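Local coordinates for haloacid dehalogenase-like hydrolase (Bacteroides thetaiotaomicron, PDB 2RBK), which is probably a magnesium-dependent phosphatase of the haloacid dehalogenase superfamily, caught here with magnesium and a vanadium oxide in its active site, at residues A28-L37 with I251-I261. Residues are numbered along the deposited sequence; the frame is centred on the assembly and turned at random. Where two conformers were deposited one is given.
Sequences ALEAAHAKGL and ISKAMKHFGII
Met255 reaches from helix 251-258 to the alanine-rich flank of helix 28-34, where its thioether fits against Ala28, Leu29 and Ala32. The Met255 side chain runs extended through chi2 and bends at chi3 (63°), which turns its CE along the neighbouring helix, 3.5 Å from Ala32 CB. Its SD lies 3.9 Å from Ala28 CB and also meets Leu29 CD1, the Met255 and Leu29 side chains crossing at about a right angle. Cut back to an alanine, this position would probably open a gap between the helices and leave the methyls of Ala28 and Ala32 and CD1 of Leu29 without the thioether they pack on. With axes 10.4 Å apart at closest approach and inclined at 34°, the helices run roughly parallel.

Beyond the Schellman turn at Gly259, the chain end folds back against helix 28-34. Ile261 straddles its alanines: CG1 stands between backbone N and carbonyl carbon (chi1 65°), which carries CD1 to 3.7 Å from Ala28 CB, while CG2 packs 3.7 Å from Ala31 CB and beside the backbone of Ala32. Ile260 presents CG2 to Leu37, 3.8 Å from its CG, again with side chains crossed nearly perpendicularly.

Both helices lie on one face of the central sheet of the HAD Rossmann-like core: Leu29 touches Phe7 of strand 4-7, while the C-terminal helix extends to strands 206-210 and 224-227, Met255 touching Leu5 and Phe209. With no hydrogen bond between the segments and 385 Å² buried, their direct contact rests on apolar packing.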
loop_
_atom_site.group_PDB
_atom_site.type_symbol
_atom_site.label_atom_id
_atom_site.label_comp_id
_atom_site.label_asym_id
_atom_site.label_seq_id
_atom_site.Cartn_x
_atom_site.Cartn_y
_atom_site.Cartn_z
ATOM N N ALA A 28 -15.979 13.502 3.295
ATOM C CA ALA A 28 -16.605 12.373 2.646
ATOM C C ALA A 28 -16.545 11.129 3.510
ATOM O O ALA A 28 -17.518 10.374 3.585
ATOM C CB ALA A 28 -15.930 12.140 1.272
ATOM N N LEU A 29 -15.407 10.874 4.138
ATOM C CA LEU A 29 -15.265 9.679 4.981
ATOM C C LEU A 29 -16.111 9.830 6.230
ATOM O O LEU A 29 -16.684 8.821 6.705
ATOM C CB LEU A 29 -13.791 9.341 5.217
ATOM C CG LEU A 29 -13.148 8.460 4.178
ATOM C CD1 LEU A 29 -13.174 9.045 2.788
ATOM C CD2 LEU A 29 -11.638 8.291 4.482
ATOM N N GLU A 30 -16.225 11.017 6.800
ATOM C CA GLU A 30 -17.154 11.226 7.934
ATOM C C GLU A 30 -18.570 10.858 7.516
ATOM O O GLU A 30 -19.292 10.150 8.243
ATOM C CB GLU A 30 -17.094 12.688 8.386
ATOM C CG GLU A 30 -15.931 13.037 9.288
ATOM C CD GLU A 30 -16.119 12.677 10.739
ATOM O OE1 GLU A 30 -17.204 12.216 11.206
ATOM O OE2 GLU A 30 -15.130 12.763 11.510
ATOM N N ALA A 31 -18.978 11.348 6.329
ATOM C CA ALA A 31 -20.342 11.087 5.896
ATOM C C ALA A 31 -20.560 9.586 5.636
ATOM O O ALA A 31 -21.590 9.028 5.988
ATOM C CB ALA A 31 -20.637 11.882 4.625
ATOM N N ALA A 32 -19.564 8.920 5.028
ATOM C CA ALA A 32 -19.690 7.490 4.731
ATOM C C ALA A 32 -19.740 6.684 6.023
ATOM O O ALA A 32 -20.505 5.711 6.145
ATOM C CB ALA A 32 -18.570 7.046 3.847
ATOM N N HIS A 33 -18.934 7.059 6.993
ATOM C CA HIS A 33 -18.904 6.342 8.285
ATOM C C HIS A 33 -20.278 6.346 8.931
ATOM O O HIS A 33 -20.771 5.350 9.462
ATOM C CB HIS A 33 -17.883 7.031 9.201
ATOM C CG HIS A 33 -17.941 6.467 10.609
ATOM N ND1 HIS A 33 -17.340 5.307 10.960
ATOM C CD2 HIS A 33 -18.592 6.968 11.694
ATOM C CE1 HIS A 33 -17.637 5.095 12.271
ATOM N NE2 HIS A 33 -18.387 6.078 12.730
ATOM N N ALA A 34 -20.943 7.509 8.937
ATOM C CA ALA A 34 -22.259 7.649 9.548
ATOM C C ALA A 34 -23.331 6.869 8.809
ATOM O O ALA A 34 -24.300 6.445 9.427
ATOM C CB ALA A 34 -22.684 9.089 9.631
ATOM N N LYS A 35 -23.163 6.654 7.512
ATOM C CA LYS A 35 -24.036 5.804 6.704
ATOM C C LYS A 35 -23.744 4.306 6.893
ATOM O O LYS A 35 -24.469 3.484 6.303
ATOM C CB LYS A 35 -23.943 6.186 5.240
ATOM C CG LYS A 35 -24.621 7.523 4.983
ATOM C CD LYS A 35 -25.553 7.423 3.810
ATOM C CE LYS A 35 -26.509 8.632 3.752
ATOM N NZ LYS A 35 -27.879 8.129 3.415
ATOM N N GLY A 36 -22.725 3.959 7.671
ATOM C CA GLY A 36 -22.402 2.591 7.988
ATOM C C GLY A 36 -21.451 1.941 7.018
ATOM O O GLY A 36 -21.228 0.749 7.146
ATOM N N LEU A 37 -20.826 2.653 6.094
ATOM C CA LEU A 37 -19.768 2.079 5.315
ATOM C C LEU A 37 -18.633 1.662 6.234
ATOM O O LEU A 37 -18.297 2.395 7.165
ATOM C CB LEU A 37 -19.203 3.033 4.263
ATOM C CG LEU A 37 -19.968 3.250 2.984
ATOM C CD1 LEU A 37 -19.989 1.930 2.159
ATOM C CD2 LEU A 37 -21.363 3.811 3.183
ATOM N N ILE A 251 -11.739 12.037 -4.348
ATOM C CA ILE A 251 -12.427 11.007 -3.538
ATOM C C ILE A 251 -13.870 11.366 -3.307
ATOM O O ILE A 251 -14.785 10.560 -3.497
ATOM C CB ILE A 251 -11.652 10.760 -2.208
ATOM C CG1 ILE A 251 -10.279 10.165 -2.436
ATOM C CG2 ILE A 251 -12.513 9.923 -1.284
ATOM C CD1 ILE A 251 -10.280 8.810 -3.064
ATOM N N SER A 252 -14.111 12.615 -2.843
ATOM C CA SER A 252 -15.470 13.043 -2.548
ATOM C C SER A 252 -16.367 12.955 -3.780
ATOM O O SER A 252 -17.500 12.461 -3.733
ATOM C CB SER A 252 -15.429 14.466 -1.983
ATOM O OG SER A 252 -16.746 14.961 -1.813
ATOM N N LYS A 253 -15.852 13.416 -4.923
ATOM C CA LYS A 253 -16.624 13.364 -6.158
ATOM C C LYS A 253 -16.985 11.947 -6.521
ATOM O O LYS A 253 -18.134 11.688 -6.973
ATOM C CB LYS A 253 -15.866 14.034 -7.305
ATOM C CG LYS A 253 -15.859 15.550 -7.203
ATOM C CD LYS A 253 -14.868 16.110 -8.223
ATOM C CE LYS A 253 -14.925 17.647 -8.299
ATOM N NZ LYS A 253 -13.801 18.152 -9.134
ATOM N N ALA A 254 -16.062 11.010 -6.376
ATOM C CA ALA A 254 -16.373 9.620 -6.701
ATOM C C ALA A 254 -17.459 9.057 -5.782
ATOM O O ALA A 254 -18.375 8.367 -6.214
ATOM C CB ALA A 254 -15.120 8.768 -6.665
ATOM N N MET A 255 -17.280 9.323 -4.484
ATOM C CA MET A 255 -18.264 8.823 -3.503
ATOM C C MET A 255 -19.655 9.367 -3.766
ATOM O O MET A 255 -20.662 8.659 -3.631
ATOM C CB MET A 255 -17.734 9.035 -2.109
ATOM C CG MET A 255 -16.502 8.190 -1.829
ATOM S SD MET A 255 -15.655 8.558 -0.277
ATOM C CE MET A 255 -16.918 8.144 0.918
ATOM N N LYS A 256 -19.717 10.641 -4.108
ATOM C CA LYS A 256 -21.006 11.258 -4.464
ATOM C C LYS A 256 -21.580 10.614 -5.741
ATOM O O LYS A 256 -22.771 10.347 -5.823
ATOM C CB LYS A 256 -20.881 12.768 -4.613
ATOM C CG LYS A 256 -20.677 13.475 -3.300
ATOM C CD LYS A 256 -20.346 14.954 -3.465
ATOM C CE LYS A 256 -20.279 15.705 -2.123
ATOM N NZ LYS A 256 -20.118 17.223 -2.339
ATOM N N HIS A 257 -20.739 10.412 -6.737
ATOM C CA HIS A 257 -21.188 9.828 -7.995
ATOM C C HIS A 257 -21.880 8.499 -7.825
ATOM O O HIS A 257 -22.876 8.199 -8.488
ATOM C CB HIS A 257 -19.968 9.670 -8.926
ATOM C CG HIS A 257 -20.274 8.787 -10.110
ATOM N ND1 HIS A 257 -21.094 9.209 -11.144
ATOM C CD2 HIS A 257 -19.960 7.498 -10.359
ATOM C CE1 HIS A 257 -21.207 8.181 -12.012
ATOM N NE2 HIS A 257 -20.551 7.161 -11.542
ATOM N N PHE A 258 -21.340 7.656 -6.928
ATOM C CA PHE A 258 -21.919 6.348 -6.692
ATOM C C PHE A 258 -23.064 6.355 -5.681
ATOM O O PHE A 258 -23.722 5.349 -5.467
ATOM C CB PHE A 258 -20.827 5.342 -6.301
ATOM C CG PHE A 258 -19.927 4.988 -7.437
ATOM C CD1 PHE A 258 -18.591 5.441 -7.500
ATOM C CD2 PHE A 258 -20.397 4.215 -8.470
ATOM C CE1 PHE A 258 -17.814 5.120 -8.582
ATOM C CE2 PHE A 258 -19.597 3.862 -9.520
ATOM C CZ PHE A 258 -18.314 4.323 -9.587
ATOM N N GLY A 259 -23.309 7.462 -5.019
ATOM C CA GLY A 259 -24.311 7.545 -3.986
ATOM C C GLY A 259 -23.873 6.943 -2.669
ATOM O O GLY A 259 -24.734 6.615 -1.816
ATOM N N ILE A 260 -22.596 6.754 -2.478
ATOM C CA ILE A 260 -22.067 6.302 -1.187
ATOM C C ILE A 260 -22.445 7.320 -0.118
ATOM O O ILE A 260 -22.787 6.982 1.018
ATOM C CB ILE A 260 -20.529 6.089 -1.251
ATOM C CG1 ILE A 260 -20.063 5.101 -2.337
ATOM C CG2 ILE A 260 -19.976 5.718 0.108
ATOM C CD1 ILE A 260 -20.616 3.727 -2.164
ATOM N N ILE A 261 -22.354 8.590 -0.521
ATOM C CA ILE A 261 -22.720 9.751 0.262
ATOM C C ILE A 261 -23.509 10.669 -0.643
ATOM O O ILE A 261 -23.672 10.397 -1.859
ATOM C CB ILE A 261 -21.466 10.482 0.821
ATOM C CG1 ILE A 261 -20.615 11.057 -0.260
ATOM C CG2 ILE A 261 -20.614 9.564 1.702
ATOM C CD1 ILE A 261 -19.404 11.844 0.134
ATOM O OXT ILE A 261 -24.056 11.686 -0.102
#